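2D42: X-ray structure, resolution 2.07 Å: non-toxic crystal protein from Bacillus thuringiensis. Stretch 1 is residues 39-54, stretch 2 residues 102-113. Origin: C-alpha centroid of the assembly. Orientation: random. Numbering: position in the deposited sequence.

Stretch 1 39-54: GLDARIPDPIVTDPVN
Stretch 2 102-113: KYFANLFFEQVG

The two stretches belong to one chain and run in the same general direction. Strand 102-109 lies beside stretch 1, and the N-to-C axes of strands 40-43 and 102-109 diverge by 28°, with a closest approach of 7.0 Å. Together the stretches bury 917 Å².

Gly39 sits at a corner of the chain with phi/psi 61/41. At Leu40 (-55/128) the backbone is extended and CA-to-CB points toward stretch 2. Its CG lies 3.4 Å from Tyr103 OH, and its carbonyl O sits at the edge of the Tyr103 ring. Asp41 (-142/146, chi1 t) points away; its OD1 accepts a weak hydrogen bond from Ala42 N at 2.9 Å. Ala42 (-141/111) turns back toward Tyr103. Its CB is 3.6 Å from the Tyr103 ring centroid and 14° off the normal, a CH-pi contact on the ring face. Tyr103 is extended (-133/167), with chi1 m at -48° and chi2 -76°. No hydrogen bond joins the stretches here; the Tyr103 side chain packs against both side-chain and main-chain atoms of stretch 1.

Arg43 (chi1 p) points away. Ile44 (-114/104, rotamer m, t) points toward stretch 2, and its CD1 meets Ala105 CB at 3.4 Å and Leu107 CD2 at 3.9 Å. These apolar methyls pack by shape. Leu107 has the m, t rotamer. Pro45 (-58/-28) and Asp46 (-121/87, chi1 t) carry the loop onward. Asp46 OD1 accepts a hydrogen bond from Ile48 N at 3.3 Å.

From Pro47 the backbones pair in parallel. Phe108 N donates to Pro47 O at 2.9 Å and 173°. Val49 N donates to Phe108 O at 2.7 Å. Phe108 thus bonds residues 47 and 49, which flank its partner Ile48, as parallel register requires. Glu110 N donates weakly to Val49 O at 3.0 Å. Ile48 (-90/105, m, m) pairs with Phe108 (-116/124, chi1 t), CA-CA 5.0 Å, their side chains on one face; Ile48 CD1 reaches Phe108 CB at 4.0 Å. Val49 (-86/128, chi1 t) pairs with Phe109 (-97/88, chi1 m), CA-CA 4.8 Å, on the other face. Val49 CG2 lies over the Phe109 ring, 4.2 Å from its centroid, and 4.0 Å from Leu107 CD1.

Beyond the strands, Gln111 (chi1 m, chi2 t) uses both ends of its amide. Its NE2 donates to Thr50 O at 2.9 Å and 174°; its OE1 accepts from a water that also accepts from Val53 N. Another water donates to Val49 O and Asp51 O and accepts from Gln111 N. Val53 (chi1 m) closes the contact, its CG2 3.7 Å from Val112 CG1.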

# COMPACT_ATOMS: atom_id res chain seq x y z
N GLY A 39 8.65 -10.67 -3.24
CA GLY A 39 9.31 -9.47 -2.74
C GLY A 39 8.56 -8.20 -3.09
O GLY A 39 9.17 -7.20 -3.46
N LEU A 40 7.24 -8.24 -2.98
CA LEU A 40 6.41 -7.07 -3.27
C LEU A 40 6.84 -5.85 -2.45
O LEU A 40 6.96 -5.92 -1.23
CB LEU A 40 4.96 -7.39 -2.94
CG LEU A 40 3.90 -7.42 -4.03
CD1 LEU A 40 4.49 -7.58 -5.41
CD2 LEU A 40 2.94 -8.54 -3.69
N ASP A 41 7.07 -4.73 -3.12
CA ASP A 41 7.46 -3.51 -2.42
C ASP A 41 6.82 -2.28 -3.06
O ASP A 41 6.61 -2.23 -4.27
CB ASP A 41 8.99 -3.35 -2.42
CG ASP A 41 9.49 -2.51 -1.24
OD1 ASP A 41 8.66 -1.99 -0.47
OD2 ASP A 41 10.72 -2.38 -1.10
N ALA A 42 6.49 -1.30 -2.23
CA ALA A 42 5.87 -0.07 -2.70
C ALA A 42 6.45 1.10 -1.94
O ALA A 42 6.22 1.25 -0.74
CB ALA A 42 4.37 -0.13 -2.50
N ARG A 43 7.22 1.93 -2.63
CA ARG A 43 7.82 3.08 -1.99
C ARG A 43 7.27 4.38 -2.55
O ARG A 43 6.70 4.40 -3.65
CB ARG A 43 9.35 3.03 -2.10
CG ARG A 43 9.91 2.83 -3.49
CD ARG A 43 11.38 2.40 -3.41
NE ARG A 43 11.95 2.09 -4.71
CZ ARG A 43 12.20 2.98 -5.67
NH1 ARG A 43 11.93 4.27 -5.46
NH2 ARG A 43 12.71 2.59 -6.83
N ILE A 44 7.43 5.45 -1.78
CA ILE A 44 6.96 6.77 -2.15
C ILE A 44 8.17 7.67 -2.37
O ILE A 44 8.80 8.12 -1.42
CB ILE A 44 6.06 7.32 -1.02
CG1 ILE A 44 4.88 6.36 -0.83
CG2 ILE A 44 5.59 8.75 -1.33
CD1 ILE A 44 4.04 6.66 0.37
N PRO A 45 8.50 7.95 -3.63
CA PRO A 45 9.66 8.80 -3.91
C PRO A 45 9.63 10.21 -3.29
O PRO A 45 10.68 10.77 -3.02
CB PRO A 45 9.74 8.80 -5.43
CG PRO A 45 8.33 8.54 -5.86
CD PRO A 45 7.86 7.50 -4.88
N ASP A 46 8.45 10.77 -3.07
CA ASP A 46 8.34 12.10 -2.46
C ASP A 46 7.53 11.97 -1.17
O ASP A 46 6.31 12.15 -1.18
CB ASP A 46 7.67 13.09 -3.41
CG ASP A 46 7.60 14.50 -2.83
OD1 ASP A 46 8.12 14.72 -1.71
OD2 ASP A 46 7.02 15.40 -3.48
N PRO A 47 8.19 11.64 -0.06
CA PRO A 47 7.55 11.47 1.25
C PRO A 47 7.21 12.75 2.00
O PRO A 47 6.73 12.70 3.13
CB PRO A 47 8.56 10.61 2.01
CG PRO A 47 9.85 11.16 1.51
CD PRO A 47 9.62 11.27 0.02
N ILE A 48 7.47 13.90 1.39
CA ILE A 48 7.18 15.17 2.03
C ILE A 48 5.76 15.59 1.66
O ILE A 48 5.51 16.01 0.54
CB ILE A 48 8.18 16.26 1.57
CG1 ILE A 48 9.62 15.77 1.78
CG2 ILE A 48 7.92 17.56 2.32
CD1 ILE A 48 9.89 15.18 3.15
N VAL A 49 4.84 15.47 2.61
CA VAL A 49 3.44 15.84 2.36
C VAL A 49 3.24 17.34 2.63
O VAL A 49 3.59 17.83 3.70
CB VAL A 49 2.48 15.05 3.27
CG1 VAL A 49 1.04 15.48 3.00
CG2 VAL A 49 2.66 13.56 3.04
N THR A 50 2.66 18.05 1.67
CA THR A 50 2.43 19.48 1.85
C THR A 50 0.97 19.83 2.13
O THR A 50 0.65 20.99 2.37
CB THR A 50 2.91 20.28 0.61
OG1 THR A 50 2.23 19.82 -0.56
CG2 THR A 50 4.41 20.13 0.43
N ASP A 51 0.10 18.82 2.11
CA ASP A 51 -1.33 19.02 2.35
C ASP A 51 -1.60 19.59 3.73
O ASP A 51 -0.86 19.34 4.68
CB ASP A 51 -2.11 17.70 2.24
CG ASP A 51 -1.98 17.04 0.89
OD1 ASP A 51 -2.99 16.48 0.42
OD2 ASP A 51 -0.88 17.05 0.30
N PRO A 52 -2.68 20.38 3.87
CA PRO A 52 -3.05 20.98 5.15
C PRO A 52 -3.62 19.89 6.06
O PRO A 52 -4.06 18.85 5.59
CB PRO A 52 -4.11 22.00 4.76
CG PRO A 52 -4.80 21.33 3.63
CD PRO A 52 -3.63 20.78 2.81
N VAL A 53 -3.61 20.13 7.36
CA VAL A 53 -4.15 19.16 8.30
C VAL A 53 -5.49 19.69 8.78
O VAL A 53 -5.76 20.88 8.64
CB VAL A 53 -3.23 18.97 9.53
CG1 VAL A 53 -1.84 18.54 9.07
CG2 VAL A 53 -3.15 20.26 10.33
N ASN A 54 -6.33 18.80 9.30
CA ASN A 54 -7.62 19.19 9.84
C ASN A 54 -7.56 18.94 11.34
O ASN A 54 -6.96 17.95 11.77
CB ASN A 54 -8.77 18.35 9.27
CG ASN A 54 -9.07 18.67 7.82
OD1 ASN A 54 -8.80 19.77 7.34
ND2 ASN A 54 -9.65 17.72 7.11
N LYS A 102 1.02 -5.77 1.84
CA LYS A 102 0.89 -4.81 2.94
C LYS A 102 2.12 -3.92 2.85
O LYS A 102 3.24 -4.42 2.71
CB LYS A 102 0.88 -5.54 4.29
CG LYS A 102 0.04 -4.88 5.38
CD LYS A 102 0.42 -3.42 5.61
CE LYS A 102 -0.33 -2.85 6.80
NZ LYS A 102 -1.80 -3.09 6.72
N TYR A 103 1.94 -2.60 2.91
CA TYR A 103 3.06 -1.67 2.80
C TYR A 103 3.06 -0.56 3.87
O TYR A 103 2.06 -0.36 4.56
CB TYR A 103 3.06 -1.01 1.42
CG TYR A 103 2.89 -1.98 0.26
CD1 TYR A 103 3.95 -2.78 -0.17
CD2 TYR A 103 1.68 -2.09 -0.40
CE1 TYR A 103 3.80 -3.66 -1.24
CE2 TYR A 103 1.52 -2.97 -1.48
CZ TYR A 103 2.58 -3.74 -1.89
OH TYR A 103 2.43 -4.56 -2.98
N PHE A 104 4.18 0.15 3.98
CA PHE A 104 4.33 1.23 4.95
C PHE A 104 5.18 2.37 4.37
O PHE A 104 5.89 2.19 3.38
CB PHE A 104 5.01 0.72 6.22
CG PHE A 104 4.13 -0.19 7.05
CD1 PHE A 104 3.29 0.33 8.02
CD2 PHE A 104 4.14 -1.57 6.84
CE1 PHE A 104 2.46 -0.50 8.77
CE2 PHE A 104 3.32 -2.41 7.58
CZ PHE A 104 2.48 -1.87 8.55
N ALA A 105 5.08 3.54 4.99
CA ALA A 105 5.84 4.70 4.54
C ALA A 105 5.88 5.73 5.66
O ALA A 105 4.86 6.02 6.30
CB ALA A 105 5.21 5.29 3.30
N ASN A 106 7.07 6.27 5.92
CA ASN A 106 7.25 7.28 6.95
C ASN A 106 7.13 8.64 6.28
O ASN A 106 8.11 9.19 5.78
CB ASN A 106 8.63 7.13 7.60
CG ASN A 106 8.74 5.87 8.44
OD1 ASN A 106 7.96 5.66 9.36
ND2 ASN A 106 9.71 5.02 8.12
N LEU A 107 5.92 9.16 6.24
CA LEU A 107 5.70 10.45 5.61
C LEU A 107 5.97 11.61 6.56
O LEU A 107 5.87 11.47 7.77
CB LEU A 107 4.26 10.52 5.10
CG LEU A 107 3.84 9.46 4.07
CD1 LEU A 107 2.38 9.67 3.69
CD2 LEU A 107 4.73 9.56 2.84
N PHE A 108 6.34 12.75 6.00
CA PHE A 108 6.60 13.94 6.81
C PHE A 108 5.55 14.98 6.42
O PHE A 108 5.42 15.34 5.26
CB PHE A 108 7.99 14.50 6.55
CG PHE A 108 8.33 15.69 7.41
CD1 PHE A 108 8.44 15.56 8.79
CD2 PHE A 108 8.53 16.95 6.83
CE1 PHE A 108 8.73 16.66 9.59
CE2 PHE A 108 8.82 18.06 7.63
CZ PHE A 108 8.92 17.92 9.01
N PHE A 109 4.81 15.45 7.41
CA PHE A 109 3.76 16.41 7.14
C PHE A 109 4.31 17.80 7.42
O PHE A 109 4.22 18.35 8.52
CB PHE A 109 2.54 16.03 7.99
CG PHE A 109 1.93 14.72 7.56
CD1 PHE A 109 0.82 14.69 6.71
CD2 PHE A 109 2.50 13.50 7.95
CE1 PHE A 109 0.30 13.49 6.24
CE2 PHE A 109 1.99 12.28 7.48
CZ PHE A 109 0.89 12.27 6.63
N GLU A 110 4.90 18.35 6.36
CA GLU A 110 5.54 19.65 6.38
C GLU A 110 4.77 20.80 7.03
O GLU A 110 5.38 21.64 7.69
CB GLU A 110 5.91 20.03 4.95
CG GLU A 110 6.75 21.27 4.80
CD GLU A 110 7.30 21.38 3.39
OE1 GLU A 110 8.46 20.98 3.17
OE2 GLU A 110 6.56 21.85 2.50
N GLN A 111 3.46 20.84 6.87
CA GLN A 111 2.67 21.91 7.45
C GLN A 111 2.61 21.91 8.97
O GLN A 111 2.27 22.93 9.57
CB GLN A 111 1.24 21.92 6.88
CG GLN A 111 1.15 22.59 5.52
CD GLN A 111 -0.23 23.14 5.23
OE1 GLN A 111 -0.81 23.85 6.04
NE2 GLN A 111 -0.76 22.81 4.05
N VAL A 112 2.93 20.79 9.60
CA VAL A 112 2.92 20.74 11.05
C VAL A 112 4.26 20.26 11.59
O VAL A 112 4.45 20.17 12.80
CB VAL A 112 1.78 19.84 11.58
CG1 VAL A 112 0.42 20.49 11.27
CG2 VAL A 112 1.86 18.44 10.95
N GLY A 113 5.19 19.97 10.69
CA GLY A 113 6.51 19.52 11.10
C GLY A 113 6.50 18.21 11.87
O GLY A 113 7.27 18.04 12.81
O HOH W 1 1.59 18.89 5.58
O HOH W 2 -2.57 22.77 8.10